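Side-chain contacts in contact-dependent inhibitor I (PDB 5I4Q), which probably binds the toxic domain of its cognate contact-dependent inhibitor A and neutralises it, protecting the cell that makes it: residues 26-31 against 55-60; 33-38 against 48-53; 81-86 against 92-97. All blocks are in the same frame, centred on the assembly; numbering follows the deposited sequence.

How the contacts relate
Contacts 1 and 2 are successive levels of one antiparallel pairing, helix 4-40 against helix 44-66, with centres about 10 Å apart; contact 2, nearer the turn, is nested inside the loop closed by contact 1. Contact 3 follows later in the chain, its centre about 14 Å from that of contact 1 and 11 Å from that of contact 2. Helix 44-66 links them: Gln-58 NE2 probably donates a hydrogen bond to Asp-84 OD1 (2.9 Å), and the Phe-51 ring packs on Trp-94 and His-95. Contact 3 lies beside the partner toxin, which Asp-84 and Arg-85 bind through salt bridges; contact 1 meets the second immunity-protein subunit as well as the toxin.

Contact 1: 26-31 against 55-60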
loop_
_atom_site.group_PDB
_atom_site.type_symbol
_atom_site.label_atom_id
_atom_site.label_comp_id
_atom_site.label_asym_id
_atom_site.label_seq_id
_atom_site.Cartn_x
_atom_site.Cartn_y
_atom_site.Cartn_z
ATOM N N ARG B 26 3.720 -9.515 11.486
ATOM C CA ARG B 26 4.683 -10.334 12.210
ATOM C C ARG B 26 4.193 -10.603 13.623
ATOM O O ARG B 26 4.313 -11.713 14.066
ATOM C CB ARG B 26 6.071 -9.693 12.330
ATOM C CG ARG B 26 6.884 -9.540 11.042
ATOM C CD ARG B 26 8.245 -8.821 11.247
ATOM N NE ARG B 26 9.152 -9.634 12.084
ATOM C CZ ARG B 26 9.278 -9.555 13.414
ATOM N NH1 ARG B 26 10.127 -10.372 14.033
ATOM N NH2 ARG B 26 8.580 -8.672 14.135
ATOM N N LEU B 27 3.697 -9.597 14.335
ATOM C CA LEU B 27 3.104 -9.787 15.665
ATOM C C LEU B 27 1.892 -10.711 15.647
ATOM O O LEU B 27 1.738 -11.502 16.538
ATOM C CB LEU B 27 2.658 -8.474 16.309
ATOM C CG LEU B 27 3.738 -7.439 16.676
ATOM C CD1 LEU B 27 3.173 -6.035 16.912
ATOM C CD2 LEU B 27 4.522 -7.908 17.886
ATOM N N TYR B 28 1.010 -10.598 14.651
ATOM C CA TYR B 28 -0.148 -11.489 14.588
ATOM C C TYR B 28 0.375 -12.905 14.423
ATOM O O TYR B 28 -0.045 -13.783 15.102
ATOM C CB TYR B 28 -1.116 -11.115 13.472
ATOM C CG TYR B 28 -2.177 -10.084 13.821
ATOM C CD1 TYR B 28 -1.937 -8.753 13.719
ATOM C CD2 TYR B 28 -3.455 -10.463 14.113
ATOM C CE1 TYR B 28 -2.930 -7.836 13.993
ATOM C CE2 TYR B 28 -4.419 -9.577 14.404
ATOM C CZ TYR B 28 -4.162 -8.261 14.366
ATOM O OH TYR B 28 -5.172 -7.381 14.635
ATOM N N GLU B 29 1.358 -13.081 13.561
ATOM C CA GLU B 29 1.917 -14.387 13.262
ATOM C C GLU B 29 2.502 -15.037 14.508
ATOM O O GLU B 29 2.236 -16.192 14.788
ATOM C CB GLU B 29 2.969 -14.298 12.142
ATOM C CG GLU B 29 2.870 -15.411 11.109
ATOM C CD GLU B 29 3.960 -15.378 10.046
ATOM O OE1 GLU B 29 5.009 -16.024 10.284
ATOM O OE2 GLU B 29 3.753 -14.749 8.981
ATOM N N GLU B 30 3.257 -14.282 15.273
ATOM C CA GLU B 30 3.874 -14.790 16.482
ATOM C C GLU B 30 2.821 -15.150 17.523
ATOM O O GLU B 30 2.858 -16.229 18.087
ATOM C CB GLU B 30 4.865 -13.752 17.049
ATOM C CG GLU B 30 6.190 -13.661 16.266
ATOM C CD GLU B 30 7.044 -12.396 16.551
ATOM O OE1 GLU B 30 6.837 -11.715 17.588
ATOM O OE2 GLU B 30 7.934 -12.069 15.716
ATOM N N CYS B 31 1.885 -14.238 17.765
ATOM C CA CYS B 31 0.814 -14.432 18.749
ATOM C C CYS B 31 -0.061 -15.694 18.425
ATOM O O CYS B 31 -0.426 -16.491 19.290
ATOM C CB CYS B 31 -0.037 -13.166 18.803
ATOM S SG CYS B 31 -0.785 -12.840 20.404
ATOM N N PHE B 55 -9.639 -17.114 16.939
ATOM C CA PHE B 55 -10.583 -16.724 15.879
ATOM C C PHE B 55 -10.854 -15.243 15.772
ATOM O O PHE B 55 -11.230 -14.738 14.677
ATOM C CB PHE B 55 -11.904 -17.480 16.018
ATOM C CG PHE B 55 -11.780 -18.956 15.771
ATOM C CD1 PHE B 55 -11.491 -19.416 14.508
ATOM C CD2 PHE B 55 -12.005 -19.870 16.776
ATOM C CE1 PHE B 55 -11.412 -20.770 14.239
ATOM C CE2 PHE B 55 -11.880 -21.239 16.534
ATOM C CZ PHE B 55 -11.604 -21.687 15.253
ATOM N N ARG B 56 -10.709 -14.536 16.892
ATOM C CA ARG B 56 -10.869 -13.082 16.908
ATOM C C ARG B 56 -9.762 -12.481 16.034
ATOM O O ARG B 56 -10.011 -11.565 15.254
ATOM C CB ARG B 56 -10.795 -12.510 18.300
ATOM C CG ARG B 56 -11.151 -11.027 18.390
ATOM C CD ARG B 56 -10.693 -10.366 19.689
ATOM N NE ARG B 56 -9.283 -10.003 19.644
ATOM C CZ ARG B 56 -8.291 -10.547 20.351
ATOM N NH1 ARG B 56 -7.057 -10.089 20.154
ATOM N NH2 ARG B 56 -8.494 -11.529 21.234
HETATM N N MSE B 57 -8.571 -13.048 16.135
HETATM C CA MSE B 57 -7.452 -12.600 15.325
HETATM C C MSE B 57 -7.645 -12.910 13.867
HETATM O O MSE B 57 -7.316 -12.108 13.054
HETATM C CB MSE B 57 -6.124 -13.203 15.818
HETATM C CG MSE B 57 -5.851 -12.591 17.183
HETATM SE SE MSE B 57 -4.010 -13.011 17.818
HETATM C CE MSE B 57 -4.277 -12.451 19.721
ATOM N N GLN B 58 -8.089 -14.113 13.563
ATOM C CA GLN B 58 -8.379 -14.492 12.221
ATOM C C GLN B 58 -9.402 -13.515 11.645
ATOM O O GLN B 58 -9.280 -13.116 10.518
ATOM C CB GLN B 58 -8.865 -15.947 12.149
ATOM C CG GLN B 58 -9.272 -16.478 10.757
ATOM C CD GLN B 58 -10.572 -15.935 10.206
ATOM O OE1 GLN B 58 -11.426 -15.443 10.938
ATOM N NE2 GLN B 58 -10.732 -16.004 8.894
ATOM N N SER B 59 -10.399 -13.140 12.438
ATOM C CA SER B 59 -11.484 -12.242 11.978
ATOM C C SER B 59 -10.963 -10.906 11.624
ATOM O O SER B 59 -11.398 -10.328 10.631
ATOM C CB SER B 59 -12.604 -12.105 12.988
ATOM O OG SER B 59 -13.211 -13.387 13.148
ATOM N N GLU B 60 -9.981 -10.440 12.369
ATOM C CA GLU B 60 -9.406 -9.177 12.064
ATOM C C GLU B 60 -8.572 -9.291 10.793
ATOM O O GLU B 60 -8.506 -8.341 10.007
ATOM C CB GLU B 60 -8.555 -8.702 13.235
ATOM C CG GLU B 60 -9.375 -8.380 14.464
ATOM C CD GLU B 60 -8.561 -8.321 15.784
ATOM O OE1 GLU B 60 -7.331 -8.487 15.782
ATOM O OE2 GLU B 60 -9.179 -8.074 16.841
#
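The hydroxyl of Tyr-28 donates the one hydrogen bond between residues 26-31 and 55-60, OH to OE1 of Glu-60 at 2.7 Å. That oxygen lies at the edge of the phenol ring and in its plane, whereas the hydroxyl approaches from above the carboxylate, 35° out of its plane, and the ring and carboxylate planes stand 84° apart. An extended side chain (chi2 162°) lets Glu-60 span the gap between segments whose axes come no closer than 11.1 Å. Its other oxygen, OE2, forms a salt bridge with Arg-56 one turn back, where NE gives a weak hydrogen bond at 3.4 Å. Both carboxylate oxygens are thereby occupied. Beside this polar link lies a softer patch built on Met-57. Its chain, stretched out beyond CG, carries CE to 3.6 Å from SG of Cys-31, and its selenium stands 5.4 Å from the Tyr-28 ring centre, an oblique Met-aromatic contact. Methionine, here with selenium in place of sulfur, suits this place because its long, flexible chain can lie against both a ring and a thiol. The second subunit completes the surroundings: its Phe-7 ring meets Tyr-28 and its Trp-4 packs on Glu-60. With a phenol on one oxygen and an arginine on the other, the buried carboxylate is probably kept ionised, which would offset the cost of placing an acid between helices.

Contact 2: 33-38 against 48-53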
loop_
_atom_site.group_PDB
_atom_site.type_symbol
_atom_site.label_atom_id
_atom_site.label_comp_id
_atom_site.label_asym_id
_atom_site.label_seq_id
_atom_site.Cartn_x
_atom_site.Cartn_y
_atom_site.Cartn_z
ATOM N N GLU B 33 1.065 -18.325 16.591
ATOM C CA GLU B 33 1.932 -19.509 16.786
ATOM C C GLU B 33 1.868 -19.991 18.238
ATOM O O GLU B 33 1.851 -21.180 18.498
ATOM C CB GLU B 33 3.395 -19.209 16.457
ATOM C CG GLU B 33 3.743 -19.065 14.982
ATOM C CD GLU B 33 5.220 -18.698 14.751
ATOM O OE1 GLU B 33 5.832 -18.000 15.607
ATOM O OE2 GLU B 33 5.765 -19.109 13.704
ATOM N N SER B 34 1.847 -19.033 19.150
ATOM C CA SER B 34 1.795 -19.257 20.593
ATOM C C SER B 34 0.434 -19.760 21.071
ATOM O O SER B 34 0.396 -20.628 21.921
ATOM C CB SER B 34 2.212 -17.961 21.323
ATOM O OG SER B 34 1.794 -17.910 22.670
ATOM N N LEU B 35 -0.667 -19.227 20.530
ATOM C CA LEU B 35 -2.028 -19.726 20.837
ATOM C C LEU B 35 -2.255 -21.120 20.373
ATOM O O LEU B 35 -2.879 -21.922 21.062
ATOM C CB LEU B 35 -3.102 -18.876 20.190
ATOM C CG LEU B 35 -3.455 -17.620 20.944
ATOM C CD1 LEU B 35 -4.336 -16.758 20.061
ATOM C CD2 LEU B 35 -4.155 -17.949 22.245
ATOM N N VAL B 36 -1.792 -21.398 19.162
ATOM C CA VAL B 36 -1.836 -22.749 18.615
ATOM C C VAL B 36 -1.077 -23.695 19.566
ATOM O O VAL B 36 -1.598 -24.737 19.910
ATOM C CB VAL B 36 -1.274 -22.809 17.190
ATOM C CG1 VAL B 36 -1.141 -24.260 16.712
ATOM C CG2 VAL B 36 -2.177 -22.048 16.185
ATOM N N HIS B 37 0.129 -23.312 19.994
ATOM C CA HIS B 37 0.920 -24.109 20.933
ATOM C C HIS B 37 0.172 -24.353 22.235
ATOM O O HIS B 37 0.066 -25.507 22.656
ATOM C CB HIS B 37 2.248 -23.416 21.205
ATOM C CG HIS B 37 3.207 -24.211 22.022
ATOM N ND1 HIS B 37 3.749 -25.400 21.583
ATOM C CD2 HIS B 37 3.775 -23.957 23.231
ATOM C CE1 HIS B 37 4.580 -25.864 22.503
ATOM N NE2 HIS B 37 4.624 -24.998 23.502
ATOM N N GLN B 38 -0.384 -23.293 22.829
ATOM C CA GLN B 38 -1.142 -23.404 24.092
ATOM C C GLN B 38 -2.357 -24.303 23.954
ATOM O O GLN B 38 -2.577 -25.173 24.796
ATOM C CB GLN B 38 -1.610 -22.049 24.621
ATOM C CG GLN B 38 -0.511 -21.084 25.044
ATOM C CD GLN B 38 -1.035 -19.662 25.284
ATOM O OE1 GLN B 38 -0.605 -18.701 24.631
ATOM N NE2 GLN B 38 -1.964 -19.524 26.216
ATOM N N GLN B 48 -11.212 -23.227 25.105
ATOM C CA GLN B 48 -12.221 -22.389 24.489
ATOM C C GLN B 48 -11.892 -20.904 24.504
ATOM O O GLN B 48 -12.122 -20.218 23.495
ATOM C CB GLN B 48 -13.607 -22.619 25.073
ATOM C CG GLN B 48 -14.142 -24.016 24.882
ATOM C CD GLN B 48 -14.040 -24.486 23.465
ATOM O OE1 GLN B 48 -14.697 -23.933 22.560
ATOM N NE2 GLN B 48 -13.223 -25.512 23.242
ATOM N N PRO B 49 -11.392 -20.376 25.631
ATOM C CA PRO B 49 -11.070 -18.945 25.577
ATOM C C PRO B 49 -9.851 -18.678 24.698
ATOM O O PRO B 49 -9.684 -17.575 24.195
ATOM C CB PRO B 49 -10.795 -18.574 27.055
ATOM C CG PRO B 49 -10.545 -19.887 27.742
ATOM C CD PRO B 49 -11.410 -20.866 27.012
ATOM N N LEU B 50 -9.030 -19.695 24.496
ATOM C CA LEU B 50 -7.878 -19.574 23.653
ATOM C C LEU B 50 -8.293 -19.581 22.201
ATOM O O LEU B 50 -7.730 -18.866 21.409
ATOM C CB LEU B 50 -6.857 -20.690 23.915
ATOM C CG LEU B 50 -6.229 -20.732 25.322
ATOM C CD1 LEU B 50 -5.461 -22.035 25.487
ATOM C CD2 LEU B 50 -5.318 -19.522 25.547
ATOM N N PHE B 51 -9.292 -20.378 21.872
ATOM C CA PHE B 51 -9.852 -20.419 20.538
ATOM C C PHE B 51 -10.557 -19.105 20.269
ATOM O O PHE B 51 -10.456 -18.595 19.183
ATOM C CB PHE B 51 -10.867 -21.551 20.392
ATOM C CG PHE B 51 -10.292 -22.846 19.932
ATOM C CD1 PHE B 51 -9.715 -22.955 18.697
ATOM C CD2 PHE B 51 -10.396 -23.962 20.695
ATOM C CE1 PHE B 51 -9.204 -24.157 18.240
ATOM C CE2 PHE B 51 -9.903 -25.183 20.254
ATOM C CZ PHE B 51 -9.310 -25.281 19.006
ATOM N N ASP B 52 -11.227 -18.538 21.268
ATOM C CA ASP B 52 -11.922 -17.257 21.083
ATOM C C ASP B 52 -10.946 -16.166 20.640
ATOM O O ASP B 52 -11.249 -15.400 19.724
ATOM C CB ASP B 52 -12.606 -16.796 22.378
ATOM C CG ASP B 52 -13.791 -17.717 22.836
ATOM O OD1 ASP B 52 -14.315 -18.585 22.058
ATOM O OD2 ASP B 52 -14.211 -17.537 24.006
ATOM N N ASP B 53 -9.774 -16.121 21.286
ATOM C CA ASP B 53 -8.670 -15.205 20.886
ATOM C C ASP B 53 -8.138 -15.526 19.487
ATOM O O ASP B 53 -7.973 -14.647 18.675
ATOM C CB ASP B 53 -7.488 -15.251 21.863
ATOM C CG ASP B 53 -7.845 -14.759 23.260
ATOM O OD1 ASP B 53 -8.856 -14.017 23.432
ATOM O OD2 ASP B 53 -7.107 -15.121 24.208
#
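The amide of Gln-38 is the flat group that meets the opposite helix: the CD2 methyl of Leu-50 stands well above its plane, toward the nitrogen side, 3.4 Å from NE2. At the other end of the amide, OE1 receives a weak hydrogen bond from Ser-34 OG, which helps to fix the amide's rotation. The Phe-51 ring, by contrast, belongs to a side chain that points away from residues 33-38 at its CB. Between the helices the contact is chiefly aliphatic. Leu-35 sends CD2 to CD2 of Leu-50 at 3.8 Å, the two branches crossing at a slant, while its CD1 rests 3.9 Å from CB of Asp-53. Thus Asp-53 offers its methylene to the leucine, and its carboxylate keeps a long, weak ion pair with Arg-56. Leu-50 is forked in the same useful way: CD1 packs 3.9 Å from CB of Gln-38 while CD2 is shared between the amide and Leu-35. In both leucines the branched end lets one side chain touch two partners. No hydrogen bond crosses, and the axes of the two segments come within 9.8 Å, antiparallel at 159°. Pro-49, which has no N-H to give, sits at a kink in helix 44-66. The contact closes the turn end of a helical hairpin, whose flank is covered by helix 88-99: Phe-51 packs there on Arg-91, Trp-94 and His-95, as well as on Ile-39 of helix 4-40, and Val-36 packs on Phe-98.

Contact 3: 81-86 against 92-97; sequences YHLDRD and KYWHKK
Leu-83 presses its CD2 methyl onto one face of the Trp-94 indole, 3.7 Å from the centroid of the five-membered ring and only 13° off its normal, a well-formed CH-pi contact. The edge of the Tyr-93 ring points at the opposite face, with CD2 3.8 Å above it, so the indole is held between a methyl and a ring edge. The His-82 backbone O adds to this tight part, coming obliquely to 3.4 Å from Trp-94 CZ2. A wide aromatic surface suits the place because one residue can pack on both sides and still offer an N-H at its rim. That N-H is used: NE1 donates to a water 3.1 Å away in the plane of the ring. The same water lies 2.9 Å from His-82 O and is also near Arg-85 O, tying the indole to the turn in which helix 74-82 ends. The looser side is the imidazole. Of the His-82 side chain CB approaches, 3.8 Å from Trp-94 CZ2, but the ring is led away and meets the edge of the Tyr-81 ring, whose CD2 stands 3.6 Å over the imidazole face, toward its rim. Here the partner toxin comes close, its Lys-90 packing on Tyr-81 and His-82. On the inner side, Leu-83 reaches Leu-54 and Gln-58, and Trp-94 meets Leu-102 of the loop after helix 88-99. The contact therefore joins the end of helix 74-82 to helix 88-99 across the flank of helix 44-66.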
loop_
_atom_site.group_PDB
_atom_site.type_symbol
_atom_site.label_atom_id
_atom_site.label_comp_id
_atom_site.label_asym_id
_atom_site.label_seq_id
_atom_site.Cartn_x
_atom_site.Cartn_y
_atom_site.Cartn_z
ATOM N N TYR B 81 -7.927 -18.525 5.480
ATOM C CA TYR B 81 -8.832 -19.545 4.950
ATOM C C TYR B 81 -9.125 -20.650 5.982
ATOM O O TYR B 81 -10.262 -20.883 6.407
ATOM C CB TYR B 81 -8.246 -20.138 3.659
ATOM C CG TYR B 81 -9.011 -21.338 3.215
ATOM C CD1 TYR B 81 -10.231 -21.209 2.509
ATOM C CD2 TYR B 81 -8.571 -22.617 3.536
ATOM C CE1 TYR B 81 -10.973 -22.324 2.151
ATOM C CE2 TYR B 81 -9.304 -23.731 3.164
ATOM C CZ TYR B 81 -10.490 -23.574 2.473
ATOM O OH TYR B 81 -11.201 -24.686 2.156
ATOM N N HIS B 82 -8.106 -21.357 6.398
ATOM C CA HIS B 82 -8.327 -22.534 7.281
ATOM C C HIS B 82 -9.055 -22.260 8.593
ATOM O O HIS B 82 -9.798 -23.116 9.062
ATOM C CB HIS B 82 -7.009 -23.188 7.603
ATOM C CG HIS B 82 -6.341 -23.798 6.413
ATOM N ND1 HIS B 82 -6.857 -24.900 5.766
ATOM C CD2 HIS B 82 -5.165 -23.521 5.809
ATOM C CE1 HIS B 82 -6.050 -25.239 4.777
ATOM N NE2 HIS B 82 -5.013 -24.424 4.789
ATOM N N LEU B 83 -8.859 -21.079 9.180
ATOM C CA LEU B 83 -9.438 -20.749 10.482
ATOM C C LEU B 83 -10.664 -19.865 10.431
ATOM O O LEU B 83 -11.113 -19.371 11.456
ATOM C CB LEU B 83 -8.386 -20.086 11.348
ATOM C CG LEU B 83 -7.267 -21.003 11.908
ATOM C CD1 LEU B 83 -6.575 -20.334 13.088
ATOM C CD2 LEU B 83 -7.760 -22.329 12.391
ATOM N N ASP B 84 -11.225 -19.666 9.255
ATOM C CA ASP B 84 -12.404 -18.823 9.098
ATOM C C ASP B 84 -13.615 -19.382 9.809
ATOM O O ASP B 84 -14.311 -18.688 10.509
ATOM C CB ASP B 84 -12.757 -18.653 7.603
ATOM C CG ASP B 84 -13.708 -17.518 7.381
ATOM O OD1 ASP B 84 -13.305 -16.362 7.621
ATOM O OD2 ASP B 84 -14.874 -17.746 7.082
ATOM N N ARG B 85 -13.854 -20.663 9.638
ATOM C CA ARG B 85 -14.988 -21.290 10.247
ATOM C C ARG B 85 -14.714 -21.548 11.744
ATOM O O ARG B 85 -13.776 -22.243 12.089
ATOM C CB ARG B 85 -15.254 -22.600 9.518
ATOM C CG ARG B 85 -16.489 -23.322 10.055
ATOM C CD ARG B 85 -16.764 -24.653 9.342
ATOM N NE ARG B 85 -17.844 -25.420 10.023
ATOM C CZ ARG B 85 -18.247 -26.620 9.664
ATOM N NH1 ARG B 85 -17.612 -27.249 8.682
ATOM N NH2 ARG B 85 -19.224 -27.214 10.353
ATOM N N ASP B 86 -15.586 -21.009 12.588
ATOM C CA ASP B 86 -15.478 -21.021 14.011
ATOM C C ASP B 86 -16.761 -21.576 14.599
ATOM O O ASP B 86 -17.744 -20.871 14.732
ATOM C CB ASP B 86 -15.229 -19.578 14.490
ATOM C CG ASP B 86 -15.292 -19.406 16.036
ATOM O OD1 ASP B 86 -15.251 -20.409 16.792
ATOM O OD2 ASP B 86 -15.377 -18.235 16.477
ATOM N N LYS B 92 -13.244 -28.786 17.522
ATOM C CA LYS B 92 -12.932 -30.174 17.839
ATOM C C LYS B 92 -11.799 -30.636 16.903
ATOM O O LYS B 92 -10.832 -31.239 17.329
ATOM C CB LYS B 92 -14.204 -31.025 17.668
ATOM C CG LYS B 92 -14.406 -32.203 18.603
ATOM C CD LYS B 92 -14.421 -31.835 20.099
ATOM C CE LYS B 92 -14.283 -33.050 21.036
ATOM N NZ LYS B 92 -14.278 -32.657 22.476
ATOM N N TYR B 93 -11.934 -30.341 15.610
ATOM C CA TYR B 93 -10.946 -30.733 14.605
ATOM C C TYR B 93 -9.580 -30.077 14.857
ATOM O O TYR B 93 -8.549 -30.732 14.841
ATOM C CB TYR B 93 -11.448 -30.349 13.207
ATOM C CG TYR B 93 -10.460 -30.566 12.096
ATOM C CD1 TYR B 93 -10.184 -31.850 11.613
ATOM C CD2 TYR B 93 -9.829 -29.497 11.481
ATOM C CE1 TYR B 93 -9.273 -32.055 10.572
ATOM C CE2 TYR B 93 -8.941 -29.688 10.426
ATOM C CZ TYR B 93 -8.661 -30.956 9.969
ATOM O OH TYR B 93 -7.760 -31.139 8.925
ATOM N N TRP B 94 -9.568 -28.779 15.084
ATOM C CA TRP B 94 -8.291 -28.066 15.248
ATOM C C TRP B 94 -7.642 -28.448 16.556
ATOM O O TRP B 94 -6.424 -28.611 16.608
ATOM C CB TRP B 94 -8.476 -26.551 15.110
ATOM C CG TRP B 94 -8.784 -26.128 13.677
ATOM C CD1 TRP B 94 -9.905 -25.479 13.243
ATOM C CD2 TRP B 94 -7.967 -26.337 12.519
ATOM N NE1 TRP B 94 -9.839 -25.279 11.884
ATOM C CE2 TRP B 94 -8.657 -25.800 11.417
ATOM C CE3 TRP B 94 -6.732 -26.930 12.308
ATOM C CZ2 TRP B 94 -8.159 -25.871 10.102
ATOM C CZ3 TRP B 94 -6.220 -26.984 11.008
ATOM C CH2 TRP B 94 -6.929 -26.443 9.929
ATOM N N HIS B 95 -8.437 -28.635 17.608
ATOM C CA HIS B 95 -7.843 -29.034 18.887
ATOM C C HIS B 95 -7.085 -30.347 18.736
ATOM O O HIS B 95 -5.948 -30.484 19.174
ATOM C CB HIS B 95 -8.897 -29.131 19.977
ATOM C CG HIS B 95 -8.332 -29.440 21.328
ATOM N ND1 HIS B 95 -8.582 -30.628 21.990
ATOM C CD2 HIS B 95 -7.521 -28.719 22.139
ATOM C CE1 HIS B 95 -7.945 -30.624 23.146
ATOM N NE2 HIS B 95 -7.282 -29.484 23.253
ATOM N N LYS B 96 -7.711 -31.308 18.085
ATOM C CA LYS B 96 -7.083 -32.583 17.863
ATOM C C LYS B 96 -5.803 -32.430 17.104
ATOM O O LYS B 96 -4.790 -32.962 17.511
ATOM C CB LYS B 96 -8.030 -33.545 17.136
ATOM C CG LYS B 96 -7.351 -34.811 16.617
ATOM C CD LYS B 96 -8.200 -36.055 16.872
ATOM C CE LYS B 96 -7.597 -37.325 16.266
ATOM N NZ LYS B 96 -6.248 -37.644 16.831
ATOM N N LYS B 97 -5.839 -31.697 15.999
ATOM C CA LYS B 97 -4.645 -31.558 15.161
ATOM C C LYS B 97 -3.522 -30.853 15.907
ATOM O O LYS B 97 -2.385 -31.263 15.806
ATOM C CB LYS B 97 -4.964 -30.833 13.854
ATOM C CG LYS B 97 -5.569 -31.735 12.793
ATOM C CD LYS B 97 -5.500 -31.069 11.429
ATOM C CE LYS B 97 -4.513 -31.736 10.472
ATOM N NZ LYS B 97 -5.103 -32.935 9.808
HETATM O O HOH W 1 -12.135 -23.575 10.784
#